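Local coordinates for peptidase M16 C-terminal domain-containing protein (Enterococcus faecalis, PDB 3D3Y) that is of unknown function but is probably a metal-binding relative of the M16 metallopeptidases, with a domain of the inactive M16 type, at residues A[257-261]-A[329-333]; A[253-257]-A[318-322]; A[279-284]-A[304-308]; A[158-163]-A[312-316]. All coordinates share one frame; numbering follows the deposited sequence.

Interaction 1: A[257-261]-A[329-333]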
loop_
_atom_site.group_PDB
_atom_site.type_symbol
_atom_site.label_atom_id
_atom_site.label_comp_id
_atom_site.label_asym_id
_atom_site.label_seq_id
_atom_site.Cartn_x
_atom_site.Cartn_y
_atom_site.Cartn_z
ATOM N N LEU A 257 19.044 0.484 13.079
ATOM C CA LEU A 257 18.649 -0.591 13.984
ATOM C C LEU A 257 17.133 -0.657 14.055
ATOM O O LEU A 257 16.483 0.263 14.571
ATOM C CB LEU A 257 19.300 -0.392 15.385
ATOM C CG LEU A 257 18.890 -1.399 16.482
ATOM C CD1 LEU A 257 19.294 -2.872 16.098
ATOM C CD2 LEU A 257 19.488 -0.998 17.855
ATOM N N ASN A 258 16.573 -1.740 13.525
ATOM C CA ASN A 258 15.121 -1.875 13.408
ATOM C C ASN A 258 14.592 -3.117 14.125
ATOM O O ASN A 258 15.288 -4.142 14.223
ATOM C CB ASN A 258 14.697 -1.946 11.920
ATOM C CG ASN A 258 15.099 -0.711 11.128
ATOM O OD1 ASN A 258 15.294 0.389 11.677
ATOM N ND2 ASN A 258 15.217 -0.885 9.803
ATOM N N LEU A 259 13.350 -3.045 14.588
ATOM C CA LEU A 259 12.749 -4.124 15.401
ATOM C C LEU A 259 11.343 -4.353 14.886
ATOM O O LEU A 259 10.618 -3.388 14.590
ATOM C CB LEU A 259 12.641 -3.735 16.883
ATOM C CG LEU A 259 13.874 -3.471 17.748
ATOM C CD1 LEU A 259 14.510 -2.101 17.423
ATOM C CD2 LEU A 259 13.439 -3.492 19.176
ATOM N N ALA A 260 10.951 -5.621 14.826
ATOM C CA ALA A 260 9.618 -6.004 14.404
ATOM C C ALA A 260 8.943 -6.819 15.489
ATOM O O ALA A 260 9.505 -7.807 15.990
ATOM C CB ALA A 260 9.681 -6.807 13.120
ATOM N N TYR A 261 7.700 -6.447 15.785
ATOM C CA TYR A 261 6.899 -7.086 16.804
ATOM C C TYR A 261 5.627 -7.644 16.201
ATOM O O TYR A 261 5.045 -7.006 15.323
ATOM C CB TYR A 261 6.435 -6.026 17.796
ATOM C CG TYR A 261 7.499 -5.261 18.540
ATOM C CD1 TYR A 261 7.850 -5.602 19.842
ATOM C CD2 TYR A 261 8.102 -4.146 17.962
ATOM C CE1 TYR A 261 8.814 -4.870 20.534
ATOM C CE2 TYR A 261 9.049 -3.392 18.649
ATOM C CZ TYR A 261 9.387 -3.758 19.929
ATOM O OH TYR A 261 10.310 -2.995 20.591
ATOM N N VAL A 329 20.642 1.188 22.897
ATOM C CA VAL A 329 19.400 1.581 22.256
ATOM C C VAL A 329 18.331 0.476 22.429
ATOM O O VAL A 329 17.176 0.775 22.701
ATOM C CB VAL A 329 19.588 1.922 20.758
ATOM C CG1 VAL A 329 18.214 2.154 20.063
ATOM C CG2 VAL A 329 20.492 3.177 20.567
ATOM N N LEU A 330 18.698 -0.795 22.298
ATOM C CA LEU A 330 17.685 -1.842 22.483
ATOM C C LEU A 330 17.127 -1.833 23.900
ATOM O O LEU A 330 15.929 -2.012 24.092
ATOM C CB LEU A 330 18.256 -3.211 22.157
ATOM C CG LEU A 330 18.643 -3.502 20.718
ATOM C CD1 LEU A 330 19.331 -4.868 20.710
ATOM C CD2 LEU A 330 17.363 -3.493 19.854
ATOM N N ARG A 331 18.001 -1.620 24.895
ATOM C CA ARG A 331 17.553 -1.543 26.311
ATOM C C ARG A 331 16.626 -0.329 26.546
ATOM O O ARG A 331 15.603 -0.446 27.224
ATOM C CB ARG A 331 18.746 -1.531 27.285
ATOM C CG ARG A 331 19.568 -2.856 27.251
ATOM C CD ARG A 331 20.704 -2.906 28.331
ATOM N NE ARG A 331 21.883 -2.086 28.009
ATOM C CZ ARG A 331 22.993 -2.514 27.387
ATOM N NH1 ARG A 331 23.120 -3.777 26.976
ATOM N NH2 ARG A 331 23.988 -1.663 27.160
ATOM N N LEU A 332 16.973 0.814 25.966
ATOM C CA LEU A 332 16.140 2.014 26.114
ATOM C C LEU A 332 14.736 1.815 25.521
ATOM O O LEU A 332 13.756 2.211 26.127
ATOM C CB LEU A 332 16.809 3.232 25.466
ATOM C CG LEU A 332 18.084 3.781 26.132
ATOM C CD1 LEU A 332 18.798 4.847 25.265
ATOM C CD2 LEU A 332 17.791 4.334 27.530
ATOM N N ILE A 333 14.668 1.255 24.315
ATOM C CA ILE A 333 13.387 0.944 23.645
ATOM C C ILE A 333 12.532 -0.009 24.492
ATOM O O ILE A 333 11.314 0.220 24.682
ATOM C CB ILE A 333 13.626 0.283 22.277
ATOM C CG1 ILE A 333 14.219 1.293 21.286
ATOM C CG2 ILE A 333 12.298 -0.329 21.714
ATOM C CD1 ILE A 333 14.793 0.608 20.007
#
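Leu257 carries its CG opposite the backbone N (chi1 176°), while Leu259 turns its CG to the side opposite the carbonyl carbon (chi1 -64°); these two torsions send Leu257 CD2 to Val329 and Leu330, and the methyls of Leu259 to Leu330 and Ile333. The setting is an alpha/beta layer of the M16 domain, in which helix 326-341 packs on one face of a mixed sheet. The segments of strand and helix run 40° apart, with their axes 10.7 Å from each other, a spacing that branched side chains from both layers can bridge. Alternation along the strand puts Leu257, Leu259 and Tyr261 on this face, whereas Asn258 and Ala260 face helix 150-162.

Leu330 is shared by both leucines. Its CD2 methyl lies 3.8 Å from Leu257 CD2, the two side chains crossing at about a right angle, and the same methyl is 4.0 Å from Leu259 CD2. Leu257 CD2 also meets Val329 CG1 at 4.1 Å, so it fits against two successive helix residues. Leu259 and Ile333 reach toward each other tip to tip, CD1 to CD1 at 3.8 Å. Leucine and isoleucine suit these places because their methyl ends can interlock without leaving a polar atom to be satisfied, and Val329 and Ile333, one helical turn apart, fall on the same side of the helix. Leu412 of the neighbouring strand 411-421 touches both Leu259 and Tyr261. The long Tyr261 side chain crosses that of Ile333 obliquely, its OH 3.5 Å from Ile333 CG2.

Interaction 2: A[253-257]-A[318-322]. With ACT (acetate ion), chain C; EDO (1,2-ethanediol), chain G.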
loop_
_atom_site.group_PDB
_atom_site.type_symbol
_atom_site.label_atom_id
_atom_site.label_comp_id
_atom_site.label_asym_id
_atom_site.label_seq_id
_atom_site.Cartn_x
_atom_site.Cartn_y
_atom_site.Cartn_z
ATOM N N ALA A 253 27.447 6.182 6.804
ATOM C CA ALA A 253 27.764 7.217 7.792
ATOM C C ALA A 253 26.886 7.119 9.039
ATOM O O ALA A 253 27.104 7.858 9.997
ATOM C CB ALA A 253 27.662 8.590 7.187
ATOM N N GLN A 254 25.924 6.194 9.031
ATOM C CA GLN A 254 24.941 6.037 10.100
ATOM C C GLN A 254 24.418 4.603 10.038
ATOM O O GLN A 254 24.046 4.136 8.956
ATOM C CB GLN A 254 23.750 6.992 9.856
ATOM C CG GLN A 254 22.782 7.102 11.009
ATOM C CD GLN A 254 21.602 8.036 10.706
ATOM O OE1 GLN A 254 20.508 7.588 10.389
ATOM N NE2 GLN A 254 21.840 9.328 10.801
ATOM N N SER A 255 24.379 3.909 11.178
ATOM C CA SER A 255 23.845 2.530 11.211
ATOM C C SER A 255 22.336 2.562 11.369
ATOM O O SER A 255 21.781 3.560 11.816
ATOM C CB SER A 255 24.470 1.732 12.355
ATOM O OG SER A 255 25.873 1.602 12.160
ATOM N N LYS A 256 21.669 1.481 11.000
ATOM C CA LYS A 256 20.229 1.357 11.171
ATOM C C LYS A 256 19.940 0.236 12.134
ATOM O O LYS A 256 20.526 -0.848 12.031
ATOM C CB LYS A 256 19.532 1.062 9.837
ATOM C CG LYS A 256 19.909 2.031 8.711
ATOM C CD LYS A 256 19.551 3.462 9.073
ATOM C CE LYS A 256 19.806 4.469 7.955
ATOM N NZ LYS A 256 19.445 5.859 8.449
ATOM N N LEU A 257 19.044 0.484 13.079
ATOM C CA LEU A 257 18.649 -0.591 13.984
ATOM C C LEU A 257 17.133 -0.657 14.055
ATOM O O LEU A 257 16.483 0.263 14.571
ATOM C CB LEU A 257 19.300 -0.392 15.385
ATOM C CG LEU A 257 18.890 -1.399 16.482
ATOM C CD1 LEU A 257 19.294 -2.872 16.098
ATOM C CD2 LEU A 257 19.488 -0.998 17.855
ATOM N N GLN A 318 11.939 1.739 13.875
ATOM C CA GLN A 318 13.096 1.992 13.033
ATOM C C GLN A 318 13.938 3.109 13.647
ATOM O O GLN A 318 13.388 4.151 14.008
ATOM C CB GLN A 318 12.616 2.433 11.649
ATOM C CG GLN A 318 11.836 1.357 10.891
ATOM C CD GLN A 318 11.383 1.879 9.549
ATOM O OE1 GLN A 318 12.179 2.435 8.767
ATOM N NE2 GLN A 318 10.095 1.739 9.285
ATOM N N THR A 319 15.253 2.891 13.765
ATOM C CA THR A 319 16.181 3.890 14.291
ATOM C C THR A 319 17.408 4.054 13.378
ATOM O O THR A 319 17.796 3.115 12.676
ATOM C CB THR A 319 16.650 3.532 15.750
ATOM O OG1 THR A 319 17.548 2.420 15.730
ATOM C CG2 THR A 319 15.431 3.151 16.669
ATOM N N GLY A 320 17.984 5.251 13.390
ATOM C CA GLY A 320 19.352 5.506 12.895
ATOM C C GLY A 320 20.200 5.829 14.110
ATOM O O GLY A 320 19.808 6.669 14.974
ATOM N N ILE A 321 21.353 5.168 14.207
ATOM C CA ILE A 321 22.197 5.252 15.409
ATOM C C ILE A 321 23.657 5.237 15.015
ATOM O O ILE A 321 23.974 4.971 13.847
ATOM C CB ILE A 321 21.928 4.081 16.427
ATOM C CG1 ILE A 321 22.357 2.725 15.853
ATOM C CG2 ILE A 321 20.410 4.039 16.877
ATOM C CD1 ILE A 321 22.370 1.571 16.887
ATOM N N ASP A 322 24.528 5.569 15.972
ATOM C CA ASP A 322 25.916 5.178 15.889
ATOM C C ASP A 322 25.944 3.712 16.319
ATOM O O ASP A 322 25.446 3.373 17.406
ATOM C CB ASP A 322 26.789 6.029 16.817
ATOM C CG ASP A 322 26.895 7.494 16.369
ATOM O OD1 ASP A 322 26.604 7.826 15.189
ATOM O OD2 ASP A 322 27.294 8.321 17.210
HETATM C C ACT C . 28.188 4.244 12.725
HETATM O O ACT C . 28.150 4.833 11.622
HETATM O OXT ACT C . 27.407 3.286 12.893
HETATM C CH3 ACT C . 29.130 4.677 13.774
HETATM C C1 EDO G . 23.567 10.024 18.274
HETATM O O1 EDO G . 24.537 9.104 18.788
HETATM C C2 EDO G . 24.221 11.397 18.321
HETATM O O2 EDO G . 23.250 12.435 18.090
#
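The flat amide of Gln254 lies over Gly320: Gly320 CA sits off one side of the amide plane, 3.5 Å from Gln254 OE1, and Lys256 NZ comes from the other side to hydrogen-bond OE1 at 2.8 Å, tilted 33° from the carbonyl plane. Gln254 reaches there with CG opposite its backbone N (chi1 -170°) and an extended chain. Glycine suits this place, since a residue without a side chain lets the amide and the lysine share the face; Tyr303 OH gives Lys256 NZ a second partner.

The strands form an antiparallel ladder. Ser255 with Ile321 and Leu257 with Thr319 are hydrogen-bonded pairs, and Lys256 with Gly320 is the non-hydrogen-bonded pair between them. On the face of Leu257, Ile321 CD1 packs on Leu257 CB at 3.9 Å, the delta methyl of a beta-branched isoleucine against the leucine methylene. Thr319 OG1 donates to Leu257 O at 2.7 Å, in the carbonyl plane and on a lone pair.

Leu257 O thus takes this short in-plane bond together with a weak one from Thr319 N, whose N-H is shared with Asn258 OD1, so a single threonine supplies both donors to a buried carbonyl.

Interaction 3: A[279-284]-A[304-308]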
loop_
_atom_site.group_PDB
_atom_site.type_symbol
_atom_site.label_atom_id
_atom_site.label_comp_id
_atom_site.label_asym_id
_atom_site.label_seq_id
_atom_site.Cartn_x
_atom_site.Cartn_y
_atom_site.Cartn_z
ATOM N N ASN A 279 0.462 3.156 19.314
ATOM C CA ASN A 279 1.522 3.439 18.359
ATOM C C ASN A 279 1.961 4.879 18.432
ATOM O O ASN A 279 3.175 5.166 18.414
ATOM C CB ASN A 279 1.142 3.089 16.914
ATOM C CG ASN A 279 2.280 3.404 15.950
ATOM O OD1 ASN A 279 2.153 4.279 15.063
ATOM N ND2 ASN A 279 3.409 2.733 16.152
ATOM N N GLY A 280 0.988 5.788 18.527
ATOM C CA GLY A 280 1.289 7.207 18.652
ATOM C C GLY A 280 2.096 7.531 19.895
ATOM O O GLY A 280 3.000 8.361 19.832
ATOM N N ILE A 281 1.788 6.867 21.019
ATOM C CA ILE A 281 2.452 7.164 22.298
ATOM C C ILE A 281 3.853 6.558 22.326
ATOM O O ILE A 281 4.768 7.104 22.954
ATOM C CB ILE A 281 1.610 6.603 23.468
ATOM C CG1 ILE A 281 0.337 7.435 23.671
ATOM C CG2 ILE A 281 2.403 6.531 24.777
ATOM C CD1 ILE A 281 -0.754 6.642 24.478
ATOM N N PHE A 282 3.995 5.398 21.688
ATOM C CA PHE A 282 5.254 4.624 21.709
ATOM C C PHE A 282 6.325 5.301 20.828
ATOM O O PHE A 282 7.371 5.730 21.328
ATOM C CB PHE A 282 4.970 3.150 21.328
ATOM C CG PHE A 282 6.172 2.229 21.388
ATOM C CD1 PHE A 282 7.105 2.291 22.446
ATOM C CD2 PHE A 282 6.345 1.255 20.408
ATOM C CE1 PHE A 282 8.221 1.406 22.503
ATOM C CE2 PHE A 282 7.436 0.380 20.436
ATOM C CZ PHE A 282 8.373 0.426 21.505
ATOM N N GLY A 283 6.044 5.470 19.542
ATOM C CA GLY A 283 7.023 6.043 18.622
ATOM C C GLY A 283 6.416 6.726 17.411
ATOM O O GLY A 283 7.129 7.071 16.494
ATOM N N GLY A 284 5.100 6.937 17.394
ATOM C CA GLY A 284 4.431 7.372 16.158
ATOM C C GLY A 284 4.568 8.851 15.833
ATOM O O GLY A 284 4.574 9.254 14.649
ATOM N N ALA A 304 13.970 7.809 15.849
ATOM C CA ALA A 304 13.407 6.586 16.365
ATOM C C ALA A 304 11.903 6.663 16.152
ATOM O O ALA A 304 11.271 7.542 16.712
ATOM C CB ALA A 304 13.711 6.434 17.847
ATOM N N SER A 305 11.318 5.785 15.340
ATOM C CA SER A 305 9.863 5.881 15.215
ATOM C C SER A 305 9.217 4.537 15.053
ATOM O O SER A 305 9.894 3.547 14.796
ATOM C CB SER A 305 9.475 6.810 14.070
ATOM O OG SER A 305 9.834 6.225 12.861
ATOM N N SER A 306 7.903 4.499 15.227
ATOM C CA SER A 306 7.194 3.223 15.142
ATOM C C SER A 306 6.102 3.371 14.090
ATOM O O SER A 306 5.657 4.515 13.796
ATOM C CB SER A 306 6.646 2.807 16.516
ATOM O OG SER A 306 5.629 3.710 16.961
ATOM N N SER A 307 5.726 2.239 13.478
ATOM C CA SER A 307 4.698 2.181 12.432
ATOM C C SER A 307 3.973 0.878 12.656
ATOM O O SER A 307 4.574 -0.071 13.157
ATOM C CB SER A 307 5.336 2.087 11.044
ATOM O OG SER A 307 6.108 3.237 10.803
ATOM N N ILE A 308 2.711 0.831 12.245
ATOM C CA ILE A 308 1.859 -0.379 12.353
ATOM C C ILE A 308 1.282 -0.801 10.992
ATOM O O ILE A 308 1.087 0.027 10.109
ATOM C CB ILE A 308 0.683 -0.216 13.359
ATOM C CG1 ILE A 308 -0.150 1.038 13.021
ATOM C CG2 ILE A 308 1.239 -0.161 14.768
ATOM C CD1 ILE A 308 -1.525 1.194 13.855
HETATM O O HOH W 1 3.132 5.490 12.515
HETATM O O HOH W 2 8.991 9.130 17.026
#
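Helix 272-284 ends with a wider pi-type turn that brings Gly283 CA to 4.4 Å from Ser305 CA, and Ser306 N donates to Gly283 O at 3.0 Å, from well above the carbonyl plane. In the mixed sheet of this alpha/beta domain, 303-309 is an outermost strand: Ser305 and Ser307 pair with strand 314-321, so the N-H of Ser306 points outward, and the helix end supplies its acceptor. Glycine fits at 283 because a CB here would run into Ser306 OG and crowd Ser305 C. Ser305 CA adds a CA-H...O contact to the same Gly283 oxygen.

Among the side chains, Ser306 occupies the middle. Its OG lies between the backbone N and the carbonyl carbon (chi1 66°), turned into the helix end beside Gly283, where a small residue can sit so near the backbone. Asn279 ND2 approaches Ser306 OG to 2.6 Å, but the angle is poor for a hydrogen bond, and so short a distance leaves the detail doubtful. Past this pair, Ile308 CG2 packs against Asn279 CB at 3.9 Å, the two side chains set aslant; the asparagine amide lies by Ser306, and both its methylene and its amide touch the Ile308 methyl. Phe282 touches Ser306 CB with CD2 at 4.2 Å and carries the rest of its ring to Met315, Val317 and Ile333, joining the helix to the apolar layer there. The Asn279 amide also reaches the strand through solvent: one water donates both to Asn279 OD1 and to Ser306 O, each at 3.0 Å.

Interaction 4: A[158-163]-A[312-316]. With ACT (acetate ion), chain E.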
loop_
_atom_site.group_PDB
_atom_site.type_symbol
_atom_site.label_atom_id
_atom_site.label_comp_id
_atom_site.label_asym_id
_atom_site.label_seq_id
_atom_site.Cartn_x
_atom_site.Cartn_y
_atom_site.Cartn_z
ATOM N N LEU A 158 14.326 -5.781 7.431
ATOM C CA LEU A 158 13.632 -6.183 8.648
ATOM C C LEU A 158 12.423 -7.041 8.282
ATOM O O LEU A 158 12.201 -8.091 8.869
ATOM C CB LEU A 158 13.174 -4.951 9.446
ATOM C CG LEU A 158 12.307 -5.232 10.680
ATOM C CD1 LEU A 158 13.158 -5.894 11.752
ATOM C CD2 LEU A 158 11.713 -3.909 11.166
ATOM N N GLN A 159 11.638 -6.560 7.327
ATOM C CA GLN A 159 10.477 -7.322 6.863
ATOM C C GLN A 159 10.826 -8.734 6.355
ATOM O O GLN A 159 10.096 -9.711 6.648
ATOM C CB GLN A 159 9.664 -6.499 5.867
ATOM C CG GLN A 159 8.907 -5.373 6.577
ATOM C CD GLN A 159 7.963 -4.575 5.671
ATOM O OE1 GLN A 159 7.315 -5.122 4.777
ATOM N NE2 GLN A 159 7.854 -3.285 5.945
ATOM N N SER A 160 11.951 -8.865 5.632
ATOM C CA SER A 160 12.406 -10.192 5.163
ATOM C C SER A 160 12.665 -11.143 6.317
ATOM O O SER A 160 12.402 -12.332 6.194
ATOM C CB SER A 160 13.691 -10.118 4.336
ATOM O OG SER A 160 13.417 -9.582 3.064
ATOM N N VAL A 161 13.195 -10.620 7.423
ATOM C CA VAL A 161 13.484 -11.425 8.605
ATOM C C VAL A 161 12.170 -11.755 9.289
ATOM O O VAL A 161 11.875 -12.938 9.527
ATOM C CB VAL A 161 14.434 -10.724 9.601
ATOM C CG1 VAL A 161 14.699 -11.629 10.824
ATOM C CG2 VAL A 161 15.748 -10.409 8.909
ATOM N N TYR A 162 11.372 -10.726 9.574
ATOM C CA TYR A 162 10.081 -10.951 10.265
ATOM C C TYR A 162 9.221 -11.991 9.528
ATOM O O TYR A 162 8.672 -12.909 10.150
ATOM C CB TYR A 162 9.293 -9.628 10.502
ATOM C CG TYR A 162 7.967 -9.868 11.224
ATOM C CD1 TYR A 162 7.920 -9.957 12.610
ATOM C CD2 TYR A 162 6.777 -10.084 10.509
ATOM C CE1 TYR A 162 6.715 -10.204 13.287
ATOM C CE2 TYR A 162 5.556 -10.344 11.183
ATOM C CZ TYR A 162 5.542 -10.393 12.564
ATOM O OH TYR A 162 4.358 -10.650 13.249
ATOM N N PHE A 163 9.114 -11.840 8.208
ATOM C CA PHE A 163 8.284 -12.721 7.355
ATOM C C PHE A 163 9.044 -13.875 6.706
ATOM O O PHE A 163 8.677 -14.368 5.638
ATOM C CB PHE A 163 7.629 -11.885 6.256
ATOM C CG PHE A 163 6.646 -10.865 6.773
ATOM C CD1 PHE A 163 5.400 -11.278 7.282
ATOM C CD2 PHE A 163 6.948 -9.496 6.722
ATOM C CE1 PHE A 163 4.470 -10.348 7.745
ATOM C CE2 PHE A 163 6.027 -8.540 7.193
ATOM C CZ PHE A 163 4.779 -8.974 7.708
ATOM N N ARG A 312 -1.261 -7.094 8.249
ATOM C CA ARG A 312 -0.298 -8.187 8.434
ATOM C C ARG A 312 0.057 -8.410 9.912
ATOM O O ARG A 312 0.920 -9.229 10.205
ATOM C CB ARG A 312 0.985 -7.980 7.582
ATOM C CG ARG A 312 0.743 -7.964 6.084
ATOM C CD ARG A 312 2.033 -7.872 5.278
ATOM N NE ARG A 312 2.752 -6.623 5.475
ATOM C CZ ARG A 312 4.001 -6.432 5.056
ATOM N NH1 ARG A 312 4.651 -7.418 4.438
ATOM N NH2 ARG A 312 4.588 -5.272 5.250
ATOM N N GLY A 313 -0.589 -7.673 10.824
ATOM C CA GLY A 313 -0.490 -7.910 12.290
ATOM C C GLY A 313 0.887 -7.748 12.937
ATOM O O GLY A 313 1.292 -8.553 13.783
ATOM N N PHE A 314 1.567 -6.673 12.587
ATOM C CA PHE A 314 2.889 -6.409 13.093
ATOM C C PHE A 314 3.142 -4.915 13.173
ATOM O O PHE A 314 2.388 -4.093 12.632
ATOM C CB PHE A 314 3.960 -7.185 12.305
ATOM C CG PHE A 314 4.461 -6.494 11.061
ATOM C CD1 PHE A 314 5.778 -6.077 10.992
ATOM C CD2 PHE A 314 3.642 -6.305 9.939
ATOM C CE1 PHE A 314 6.280 -5.444 9.845
ATOM C CE2 PHE A 314 4.135 -5.667 8.785
ATOM C CZ PHE A 314 5.447 -5.232 8.741
HETATM N N MSE A 315 4.183 -4.548 13.892
HETATM C CA MSE A 315 4.536 -3.186 14.263
HETATM C C MSE A 315 6.044 -3.145 14.154
HETATM O O MSE A 315 6.649 -4.104 14.494
HETATM C CB MSE A 315 4.172 -3.007 15.735
HETATM C CG MSE A 315 3.858 -1.664 16.248
HETATM SE SE MSE A 315 4.878 -1.003 17.692
HETATM C CE MSE A 315 6.502 -1.466 17.117
ATOM N N THR A 316 6.629 -2.037 13.701
ATOM C CA THR A 316 8.090 -1.918 13.594
ATOM C C THR A 316 8.558 -0.638 14.267
ATOM O O THR A 316 7.791 0.350 14.371
ATOM C CB THR A 316 8.573 -1.861 12.135
ATOM O OG1 THR A 316 8.114 -0.652 11.541
ATOM C CG2 THR A 316 8.075 -3.042 11.315
HETATM C C ACT E . 5.579 -1.168 8.887
HETATM O O ACT E . 6.746 -0.710 9.068
HETATM O OXT ACT E . 4.840 -1.386 9.904
HETATM C CH3 ACT E . 5.106 -1.455 7.499
HETATM O O HOH W 3 2.360 -11.189 11.519
#
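Three aromatic rings form a cluster between the end of helix 150-162 and the start of strand 314-321. Phe163 directs its edge at the face of Phe314 in a T-shaped pair, centroids 4.9 Å apart and planes at 80°. Tyr162 lies nearly parallel to Phe314, planes at 20°, but is slid so far aside that the rings barely overlap; its CZ instead meets Phe314 CB at 3.6 Å. Tyr162 CD2 completes the cluster, 3.4 Å above the centre of the Phe163 ring. Both helix-end rings lie to one side of Phe314, with an acetate oxygen over its other face. Phe314 CG, between the backbone N and the carbonyl carbon (chi1 86°), turns the ring toward the helix.

The polar part centres on Arg312. Its NH2 donates to Gln159 OE1 at 2.8 Å, an almost straight bond that stays in the guanidinium plane yet arrives from above the amide's carbonyl plane. Arginine suits this place: its flat guanidinium stacks on Phe163, with Phe163 CE2 3.3 Å from Arg312 NH1, while its edge bonds Gln159. Asp309, by a salt bridge, and Gln169 hold the other nitrogens. One water joins Tyr162 OH to Arg312 O.

Among apolar and ligand contacts, the Leu158 and Thr316 side chains slide past each other in opposite directions, Leu158 CD2 3.7 Å from Thr316 CG2. Thr316 OG1 donates to acetate O at 2.8 Å; the acetate is probably from the crystallisation liquor.

Gly313, whose positive phi suits glycine, and Phe314 both face Asp309 in a G1 beta bulge, a classic irregularity of antiparallel strands, here beside an aromatic cluster that seats helix 150-162 on the sheet.

All four contacts meet on one mixed sheet. Interactions 1 and 2, centres 11 Å apart, share Leu257, whose side chain meets the helix as well as Ile321, while its backbone serves the ladder. Interactions 1 and 4 lie on opposite faces of the sheet, their centres 13 Å apart, and a probable hydrogen bond from Tyr261 N to Met315 O (2.9 Å) ties their strands. Interaction 3 joins through the neighbouring strand pairing: Gln318 N meets Ser305 O, and Thr316 N meets Ser307 O, both at 2.9 Å. Phe282 of interaction 3 also touches Tyr261 and Ile333 of interaction 1. Separate acetates bind at interactions 2 and 4; neither identifies an active site.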